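Local coordinates for ABC transporter, periplasmic solute-binding protein (PDB 4WED) that probably captures a small solute such as a peptide or a nickel complex outside the inner membrane and hands it to an ABC transporter, at residues 157-160 with 161-165; 432-435 with 436-440; 454-457 with 458-462; 294-297 with 298-302. All coordinates share one frame; numbering follows the deposited sequence.

Contact 1: residues 157-160 with 161-165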
loop_
_atom_site.group_PDB
_atom_site.type_symbol
_atom_site.label_atom_id
_atom_site.label_comp_id
_atom_site.label_asym_id
_atom_site.label_seq_id
_atom_site.Cartn_x
_atom_site.Cartn_y
_atom_site.Cartn_z
ATOM N N LEU A 157 -10.457 -13.347 -6.218
ATOM C CA LEU A 157 -9.064 -12.903 -6.295
ATOM C C LEU A 157 -8.620 -12.396 -4.923
ATOM O O LEU A 157 -9.358 -11.652 -4.280
ATOM C CB LEU A 157 -9.013 -11.770 -7.312
ATOM C CG LEU A 157 -7.694 -11.169 -7.693
ATOM C CD1 LEU A 157 -6.727 -12.246 -8.216
ATOM C CD2 LEU A 157 -7.974 -10.118 -8.760
ATOM N N ALA A 158 -7.455 -12.842 -4.457
ATOM C CA ALA A 158 -6.848 -12.335 -3.221
ATOM C C ALA A 158 -7.826 -12.337 -2.039
ATOM O O ALA A 158 -7.943 -11.356 -1.296
ATOM C CB ALA A 158 -6.327 -10.906 -3.448
ATOM N N LEU A 159 -8.536 -13.438 -1.880
ATOM C CA LEU A 159 -9.577 -13.548 -0.874
ATOM C C LEU A 159 -9.060 -13.242 0.530
ATOM O O LEU A 159 -9.523 -12.325 1.180
ATOM C CB LEU A 159 -10.220 -14.937 -0.947
ATOM C CG LEU A 159 -11.218 -15.316 0.164
ATOM C CD1 LEU A 159 -12.390 -14.358 0.288
ATOM C CD2 LEU A 159 -11.723 -16.721 -0.080
HETATM N N MSE A 160 -8.119 -14.038 0.988
HETATM C CA MSE A 160 -7.558 -13.909 2.316
HETATM C C MSE A 160 -6.958 -12.560 2.587
HETATM O O MSE A 160 -7.053 -12.026 3.699
HETATM C CB MSE A 160 -6.447 -14.944 2.447
HETATM C CG MSE A 160 -6.889 -16.401 2.388
HETATM SE SE MSE A 160 -8.682 -16.762 3.137
HETATM C CE MSE A 160 -8.373 -16.506 5.081
ATOM N N GLN A 161 -6.318 -11.993 1.579
ATOM C CA GLN A 161 -5.754 -10.655 1.716
ATOM C C GLN A 161 -6.868 -9.605 2.065
ATOM O O GLN A 161 -6.681 -8.696 2.879
ATOM C CB GLN A 161 -5.019 -10.289 0.403
ATOM C CG GLN A 161 -3.764 -9.465 0.575
ATOM C CD GLN A 161 -2.842 -9.520 -0.631
ATOM O OE1 GLN A 161 -2.287 -10.578 -0.948
ATOM N NE2 GLN A 161 -2.678 -8.394 -1.303
ATOM N N GLU A 162 -8.001 -9.719 1.380
ATOM C CA GLU A 162 -9.075 -8.770 1.518
ATOM C C GLU A 162 -9.630 -8.885 2.918
ATOM O O GLU A 162 -10.119 -7.900 3.479
ATOM C CB GLU A 162 -10.188 -9.053 0.502
ATOM C CG GLU A 162 -9.948 -8.522 -0.909
ATOM C CD GLU A 162 -11.205 -8.583 -1.820
ATOM O OE1 GLU A 162 -12.284 -9.095 -1.391
ATOM O OE2 GLU A 162 -11.138 -8.099 -2.986
ATOM N N LEU A 163 -9.568 -10.098 3.476
ATOM C CA LEU A 163 -10.144 -10.349 4.779
ATOM C C LEU A 163 -9.217 -9.843 5.886
ATOM O O LEU A 163 -9.595 -9.857 7.067
ATOM C CB LEU A 163 -10.428 -11.844 4.983
ATOM C CG LEU A 163 -11.579 -12.495 4.153
ATOM C CD1 LEU A 163 -11.595 -14.018 4.275
ATOM C CD2 LEU A 163 -12.934 -11.942 4.505
ATOM N N SER A 164 -7.997 -9.465 5.513
ATOM C CA SER A 164 -7.065 -8.809 6.442
ATOM C C SER A 164 -7.351 -7.305 6.584
ATOM O O SER A 164 -6.800 -6.711 7.436
ATOM C CB SER A 164 -5.643 -8.992 6.008
ATOM O OG SER A 164 -5.360 -8.188 4.863
ATOM N N TYR A 165 -8.254 -6.711 5.799
ATOM C CA TYR A 165 -8.364 -5.256 5.793
ATOM C C TYR A 165 -8.842 -4.703 7.134
ATOM O O TYR A 165 -9.436 -5.413 7.950
ATOM C CB TYR A 165 -9.358 -4.778 4.732
ATOM C CG TYR A 165 -8.953 -4.911 3.296
ATOM C CD1 TYR A 165 -7.767 -5.544 2.909
ATOM C CD2 TYR A 165 -9.823 -4.473 2.294
ATOM C CE1 TYR A 165 -7.461 -5.712 1.571
ATOM C CE2 TYR A 165 -9.511 -4.628 0.955
ATOM C CZ TYR A 165 -8.347 -5.258 0.601
ATOM O OH TYR A 165 -8.054 -5.381 -0.734
#

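Contact 2: residues 432-435 with 436-440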
loop_
_atom_site.group_PDB
_atom_site.type_symbol
_atom_site.label_atom_id
_atom_site.label_comp_id
_atom_site.label_asym_id
_atom_site.label_seq_id
_atom_site.Cartn_x
_atom_site.Cartn_y
_atom_site.Cartn_z
ATOM N N SER A 432 -3.051 -3.223 -8.538
ATOM C CA SER A 432 -2.343 -2.364 -9.480
ATOM C C SER A 432 -2.199 -2.992 -10.838
ATOM O O SER A 432 -2.356 -2.312 -11.847
ATOM C CB SER A 432 -0.942 -2.026 -8.955
ATOM O OG SER A 432 -1.027 -1.274 -7.750
ATOM N N LEU A 433 -1.878 -4.279 -10.863
ATOM C CA LEU A 433 -1.786 -4.995 -12.109
ATOM C C LEU A 433 -3.054 -4.891 -12.916
ATOM O O LEU A 433 -3.027 -4.582 -14.101
ATOM C CB LEU A 433 -1.525 -6.475 -11.865
ATOM C CG LEU A 433 -0.060 -6.819 -11.687
ATOM C CD1 LEU A 433 0.112 -8.330 -11.598
ATOM C CD2 LEU A 433 0.799 -6.257 -12.828
ATOM N N VAL A 434 -4.161 -5.200 -12.271
ATOM C CA VAL A 434 -5.414 -5.187 -12.943
ATOM C C VAL A 434 -5.788 -3.758 -13.317
ATOM O O VAL A 434 -6.120 -3.485 -14.475
ATOM C CB VAL A 434 -6.498 -5.822 -12.054
ATOM C CG1 VAL A 434 -7.893 -5.482 -12.555
ATOM C CG2 VAL A 434 -6.313 -7.350 -12.016
ATOM N N ALA A 435 -5.744 -2.847 -12.341
ATOM C CA ALA A 435 -6.240 -1.503 -12.557
ATOM C C ALA A 435 -5.380 -0.725 -13.556
ATOM O O ALA A 435 -5.919 0.070 -14.334
ATOM C CB ALA A 435 -6.325 -0.754 -11.253
ATOM N N LEU A 436 -4.065 -0.965 -13.550
ATOM C CA LEU A 436 -3.156 -0.152 -14.335
ATOM C C LEU A 436 -2.628 -0.854 -15.582
ATOM O O LEU A 436 -1.999 -0.219 -16.421
ATOM C CB LEU A 436 -1.954 0.279 -13.486
ATOM C CG LEU A 436 -2.247 1.082 -12.208
ATOM C CD1 LEU A 436 -0.915 1.421 -11.529
ATOM C CD2 LEU A 436 -3.028 2.364 -12.467
ATOM N N CYS A 437 -2.848 -2.155 -15.688
ATOM C CA CYS A 437 -2.246 -2.906 -16.763
ATOM C C CYS A 437 -3.198 -3.748 -17.603
ATOM O O CYS A 437 -2.882 -4.028 -18.745
ATOM C CB CYS A 437 -1.136 -3.778 -16.220
ATOM S SG CYS A 437 0.224 -2.833 -15.507
ATOM N N LEU A 438 -4.350 -4.151 -17.081
ATOM C CA LEU A 438 -5.287 -4.928 -17.885
ATOM C C LEU A 438 -6.120 -3.995 -18.795
ATOM O O LEU A 438 -6.869 -3.152 -18.290
ATOM C CB LEU A 438 -6.199 -5.772 -16.971
ATOM C CG LEU A 438 -7.189 -6.826 -17.597
ATOM C CD1 LEU A 438 -6.542 -8.114 -18.073
ATOM C CD2 LEU A 438 -8.245 -7.207 -16.589
ATOM N N SER A 439 -5.990 -4.140 -20.120
ATOM C CA SER A 439 -6.828 -3.367 -21.082
ATOM C C SER A 439 -8.308 -3.347 -20.746
ATOM O O SER A 439 -8.915 -2.292 -20.741
ATOM C CB SER A 439 -6.722 -3.897 -22.518
ATOM O OG SER A 439 -5.566 -3.409 -23.154
ATOM N N THR A 440 -8.885 -4.527 -20.515
ATOM C CA THR A 440 -10.323 -4.670 -20.382
ATOM C C THR A 440 -10.869 -4.002 -19.114
ATOM O O THR A 440 -12.001 -3.598 -19.096
ATOM C CB THR A 440 -10.735 -6.153 -20.445
ATOM O OG1 THR A 440 -10.003 -6.904 -19.479
ATOM C CG2 THR A 440 -10.454 -6.726 -21.819
#

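Contact 3: residues 454-457 with 458-462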
loop_
_atom_site.group_PDB
_atom_site.type_symbol
_atom_site.label_atom_id
_atom_site.label_comp_id
_atom_site.label_asym_id
_atom_site.label_seq_id
_atom_site.Cartn_x
_atom_site.Cartn_y
_atom_site.Cartn_z
ATOM N N VAL A 454 -3.328 -8.090 -26.815
ATOM C CA VAL A 454 -3.035 -9.390 -27.390
ATOM C C VAL A 454 -2.004 -10.077 -26.500
ATOM O O VAL A 454 -2.113 -11.271 -26.255
ATOM C CB VAL A 454 -2.655 -9.360 -28.892
ATOM C CG1 VAL A 454 -3.646 -8.530 -29.696
ATOM C CG2 VAL A 454 -1.252 -8.844 -29.078
ATOM N N ASN A 455 -1.050 -9.317 -25.956
ATOM C CA ASN A 455 0.113 -9.941 -25.288
ATOM C C ASN A 455 0.070 -10.017 -23.789
ATOM O O ASN A 455 0.486 -11.037 -23.222
ATOM C CB ASN A 455 1.391 -9.253 -25.715
ATOM C CG ASN A 455 1.652 -9.414 -27.196
ATOM O OD1 ASN A 455 1.520 -8.462 -27.974
ATOM N ND2 ASN A 455 1.981 -10.639 -27.605
ATOM N N LEU A 456 -0.389 -8.944 -23.141
ATOM C CA LEU A 456 -0.327 -8.857 -21.693
ATOM C C LEU A 456 -1.612 -9.296 -20.996
ATOM O O LEU A 456 -1.584 -9.945 -19.934
ATOM C CB LEU A 456 -0.042 -7.429 -21.283
ATOM C CG LEU A 456 0.263 -7.194 -19.803
ATOM C CD1 LEU A 456 1.376 -8.104 -19.313
ATOM C CD2 LEU A 456 0.631 -5.733 -19.531
ATOM N N ASP A 457 -2.743 -8.903 -21.555
ATOM C CA ASP A 457 -4.006 -9.279 -20.949
ATOM C C ASP A 457 -4.047 -10.765 -20.651
ATOM O O ASP A 457 -4.279 -11.155 -19.514
ATOM C CB ASP A 457 -5.190 -8.827 -21.804
ATOM C CG ASP A 457 -5.445 -7.319 -21.664
ATOM O OD1 ASP A 457 -4.722 -6.613 -20.872
ATOM O OD2 ASP A 457 -6.356 -6.837 -22.354
ATOM N N PRO A 458 -3.747 -11.592 -21.638
ATOM C CA PRO A 458 -3.811 -13.022 -21.374
ATOM C C PRO A 458 -2.998 -13.461 -20.170
ATOM O O PRO A 458 -3.380 -14.359 -19.449
ATOM C CB PRO A 458 -3.250 -13.631 -22.662
ATOM C CG PRO A 458 -3.621 -12.656 -23.711
ATOM C CD PRO A 458 -3.480 -11.310 -23.060
ATOM N N LEU A 459 -1.879 -12.817 -19.945
ATOM C CA LEU A 459 -0.988 -13.217 -18.871
ATOM C C LEU A 459 -1.542 -12.707 -17.567
ATOM O O LEU A 459 -1.487 -13.404 -16.547
ATOM C CB LEU A 459 0.396 -12.624 -19.105
ATOM C CG LEU A 459 1.039 -12.987 -20.442
ATOM C CD1 LEU A 459 2.293 -12.126 -20.641
ATOM C CD2 LEU A 459 1.350 -14.483 -20.480
ATOM N N ILE A 460 -2.098 -11.503 -17.587
ATOM C CA ILE A 460 -2.749 -10.992 -16.360
ATOM C C ILE A 460 -3.954 -11.852 -15.976
ATOM O O ILE A 460 -4.059 -12.270 -14.812
ATOM C CB ILE A 460 -3.143 -9.501 -16.456
ATOM C CG1 ILE A 460 -1.889 -8.628 -16.652
ATOM C CG2 ILE A 460 -3.876 -9.055 -15.184
ATOM C CD1 ILE A 460 -2.206 -7.189 -17.008
ATOM N N ASN A 461 -4.827 -12.145 -16.957
ATOM C CA ASN A 461 -5.996 -13.029 -16.761
ATOM C C ASN A 461 -5.641 -14.404 -16.200
ATOM O O ASN A 461 -6.325 -14.946 -15.324
ATOM C CB ASN A 461 -6.758 -13.203 -18.080
ATOM C CG ASN A 461 -7.496 -11.930 -18.510
ATOM O OD1 ASN A 461 -7.960 -11.116 -17.679
ATOM N ND2 ASN A 461 -7.627 -11.759 -19.819
ATOM N N ALA A 462 -4.564 -14.975 -16.713
ATOM C CA ALA A 462 -4.123 -16.286 -16.247
ATOM C C ALA A 462 -3.664 -16.155 -14.800
ATOM O O ALA A 462 -4.011 -16.969 -13.951
ATOM C CB ALA A 462 -3.012 -16.824 -17.134
#

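Contact 4: residues 294-297 with 298-302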
loop_
_atom_site.group_PDB
_atom_site.type_symbol
_atom_site.label_atom_id
_atom_site.label_comp_id
_atom_site.label_asym_id
_atom_site.label_seq_id
_atom_site.Cartn_x
_atom_site.Cartn_y
_atom_site.Cartn_z
ATOM N N LYS A 294 14.306 0.994 -23.108
ATOM C CA LYS A 294 15.344 0.514 -22.233
ATOM C C LYS A 294 16.356 1.616 -21.987
ATOM O O LYS A 294 16.804 1.827 -20.861
ATOM C CB LYS A 294 16.029 -0.669 -22.920
ATOM C CG LYS A 294 17.034 -1.445 -22.085
ATOM C CD LYS A 294 17.417 -2.719 -22.814
ATOM C CE LYS A 294 18.552 -3.422 -22.120
ATOM N NZ LYS A 294 19.140 -4.494 -22.990
ATOM N N ALA A 295 16.728 2.310 -23.057
ATOM C CA ALA A 295 17.719 3.340 -22.943
ATOM C C ALA A 295 17.203 4.407 -22.005
ATOM O O ALA A 295 17.929 4.865 -21.128
ATOM C CB ALA A 295 18.072 3.934 -24.305
ATOM N N VAL A 296 15.954 4.810 -22.193
ATOM C CA VAL A 296 15.371 5.791 -21.318
ATOM C C VAL A 296 15.524 5.297 -19.900
ATOM O O VAL A 296 16.065 5.987 -19.045
ATOM C CB VAL A 296 13.902 6.035 -21.644
ATOM C CG1 VAL A 296 13.233 6.805 -20.534
ATOM C CG2 VAL A 296 13.796 6.807 -22.946
ATOM N N SER A 297 15.162 4.053 -19.681
ATOM C CA SER A 297 15.164 3.528 -18.352
ATOM C C SER A 297 16.562 3.392 -17.695
ATOM O O SER A 297 16.746 3.691 -16.501
ATOM C CB SER A 297 14.459 2.178 -18.373
ATOM O OG SER A 297 14.722 1.537 -17.170
ATOM N N ILE A 298 17.553 2.917 -18.430
ATOM C CA ILE A 298 18.896 2.838 -17.826
ATOM C C ILE A 298 19.670 4.131 -17.922
ATOM O O ILE A 298 20.710 4.274 -17.289
ATOM C CB ILE A 298 19.784 1.726 -18.402
ATOM C CG1 ILE A 298 20.149 2.022 -19.847
ATOM C CG2 ILE A 298 19.139 0.360 -18.213
ATOM C CD1 ILE A 298 21.190 1.057 -20.333
ATOM N N GLY A 299 19.169 5.059 -18.727
ATOM C CA GLY A 299 19.713 6.423 -18.807
ATOM C C GLY A 299 19.375 7.277 -17.597
ATOM O O GLY A 299 19.932 8.353 -17.403
ATOM N N ILE A 300 18.469 6.783 -16.771
ATOM C CA ILE A 300 17.992 7.497 -15.599
ATOM C C ILE A 300 18.763 7.022 -14.381
ATOM O O ILE A 300 19.161 5.829 -14.319
ATOM C CB ILE A 300 16.498 7.209 -15.427
ATOM C CG1 ILE A 300 15.721 8.048 -16.439
ATOM C CG2 ILE A 300 16.031 7.501 -14.010
ATOM C CD1 ILE A 300 14.250 7.650 -16.587
ATOM N N ASP A 301 18.977 7.939 -13.424
ATOM C CA ASP A 301 19.565 7.606 -12.125
ATOM C C ASP A 301 18.534 7.624 -10.980
ATOM O O ASP A 301 18.172 8.668 -10.459
ATOM C CB ASP A 301 20.719 8.522 -11.787
ATOM C CG ASP A 301 21.528 8.016 -10.619
ATOM O OD1 ASP A 301 20.972 7.757 -9.544
ATOM O OD2 ASP A 301 22.739 7.869 -10.764
ATOM N N ARG A 302 18.088 6.447 -10.588
ATOM C CA ARG A 302 17.095 6.312 -9.545
ATOM C C ARG A 302 17.633 6.852 -8.242
ATOM O O ARG A 302 16.916 7.461 -7.477
ATOM C CB ARG A 302 16.682 4.854 -9.406
ATOM C CG ARG A 302 15.722 4.407 -10.485
ATOM C CD ARG A 302 16.089 3.061 -11.060
ATOM N NE ARG A 302 15.101 2.627 -12.027
ATOM C CZ ARG A 302 15.252 2.696 -13.338
ATOM N NH1 ARG A 302 16.358 3.176 -13.857
ATOM N NH2 ARG A 302 14.293 2.280 -14.134
#

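Contact 1: residues 157-160 with 161-165
L163 reaches back across the preceding turn to L159 and M160, and its side chain meets them atom by atom. CB lies 3.6 Å from the backbone O of M160, and CG is equally close to the backbone O of L159. At the tip, CD1 has two apolar neighbours: CD1 of L159 at 4.1 Å, from a side chain running alongside and pointing the same way, and CE of selenomethionine M160, also at 4.1 Å, which comes in on a slant. M160 is folded twice to get there, with chi2 at -32° and chi3 at -71°.

All this belongs to the one-turn helix 159-162, with A158 as its N-cap, which unwinds through a type I turn from E162 to Y165. E162 N donates to A158 O (3.1 Å) and L163 N to L159 O (3.2 Å). All three apolar side chains touch L94 of strand 93-98; M160 and L163 also meet V69, and L159 and M160 meet I87.

E162 leaves in another direction: CG passes 3.5 Å from A158 O, and its extended chain carries OE1 to C133 N and OE2 to N132 N. Q161 NE2 is bonded to the carbonyls of P426 and D428.

Contact 2: residues 432-435 with 436-440
The flat groups through which S432, L433 and V434 meet L436, C437 and L438 are peptide carbonyls, for no aromatic ring, side-chain amide or carboxylate takes part. L436 N approaches the O of S432 at 2.8 Å, tilted 30° from the carbonyl plane. L438 N lies well above the plane of the V434 carbonyl, 42° out of it, yet its N-H points fairly straight at V434 O over 3.2 Å. Between them, the O of L433 receives two weak bonds, from C437 N and from L438 N.

Side chains crowd the same oxygens. L436 sets CB 3.1 Å from S432 O, and CB of C437 is 3.0 Å from L433 O. Apolar tips meet more loosely: C437 SG and CD2 of L433 are 4.4 Å apart, as are CG1 of V434 and CD2 of L438. CB of L438 lies 3.4 Å from V434 O; CG, anti to the backbone N (chi1 -173°), leads outward, and the CD2 branch turns back to the valine.

Beyond the turn, L433 packs on I475 and V478 of helix 471-485, while K448 NZ binds the carbonyls of A435 and L438, a positive charge that probably suits the negative end of a helix dipole. This is the C-terminal turn of helix 430-437, where L438 is the first residue to leave helical torsions.

Contact 3: residues 454-457 with 458-462
V454 meets P458 through its backbone: the carbonyl O sits 3.3 Å from CG of the proline ring. One residue on, the O of N455 is approached by the side chain of L459, whose CD1 comes within 3.3 Å. L456 contributes both backbone and side chain. Its O accepts I460 N at 2.9 Å in a nearly straight bond (166°) and L459 N in a weak one. Its CG, anti to the backbone N (chi1 -171°), is 3.7 Å from CD1 of I460, the two chains lying slantwise to each other. Cutting I460 back to an alanine is likely to leave CG of L456 without this partner and open a gap beside L438, which I460 also touches. D457 closes the segment: its O takes N461 N at 2.8 Å, almost in line with the carbonyl, while OD1 accepts S439 N, just past helix 430-437.

This is the first turn of helix 457-465, packed through L456 and L459 on W481 of helix 471-485. A proline is readily accommodated here, its missing N-H costing no regular helical bond. The buried carboxylate of D457, close to the positive end of the helix, is likely to be stabilised as an anion.

Contact 4: residues 294-297 with 298-302
The junction between helix 290-299 and helix 302-310 is tied by R302, the first residue of the second helix, reaching back to S297 in the last turn of the first. Its guanidinium meets S297 end-on with two nitrogens. NH1 donates to the backbone O at 2.7 Å, with that oxygen at the edge and near the guanidinium plane, and NH2 donates to OG at 3.2 Å, somewhat tilted from it. The serine presents both oxygens because its OG stands anti to its own N (chi1 167°), which swings the hydroxyl alongside the carbonyl.

The turn beneath is regular. I298 N bonds K294 O at 2.8 Å, and G299 N bonds A295 O at 2.7 Å with a second, weak bond to V296 O. I298 leans CG1 on K294 O at 3.5 Å. I300, already out of the helix, lays CG1 3.3 Å from V296 O and CD1 4.2 Å from CG1 of V296, the two side chains running the same way toward M277 of strand 274-279.

D301, the N-cap of the second helix, bonds A304 N, and R302 NE is held by the carbonyl of P490. A methionine replacing R302 would probably leave S297 O and OG without these donors and loosen the tie between the helices. A carbonyl of the last turn, short of a helical N-H, is thus served by a guanidinium, whose positive charge is likely to be favourable at the negative end of helix 290-299.

How the contacts relate
The four contacts are local turns at helix ends, two of which touch. These are contacts 2 and 3, their centres 10 Å apart: D457 OD1 lies 2.9 Å from S439 N, so the start of one helix holds the residues that leave the other, with L438 and I460 packed between. Contact 1 stands about 5 Å from contact 2 at the nearest atoms, but D428 bridges them, binding Q161 with its carbonyl and S432 with its carboxylate. The sodium ion held by D62 and D515 is about 9 Å from the side chain of S164. Contact 4 lies across the chain's centre from contact 1, 35 Å between centres, and stays about 15 Å from contact 2 between nearest atoms.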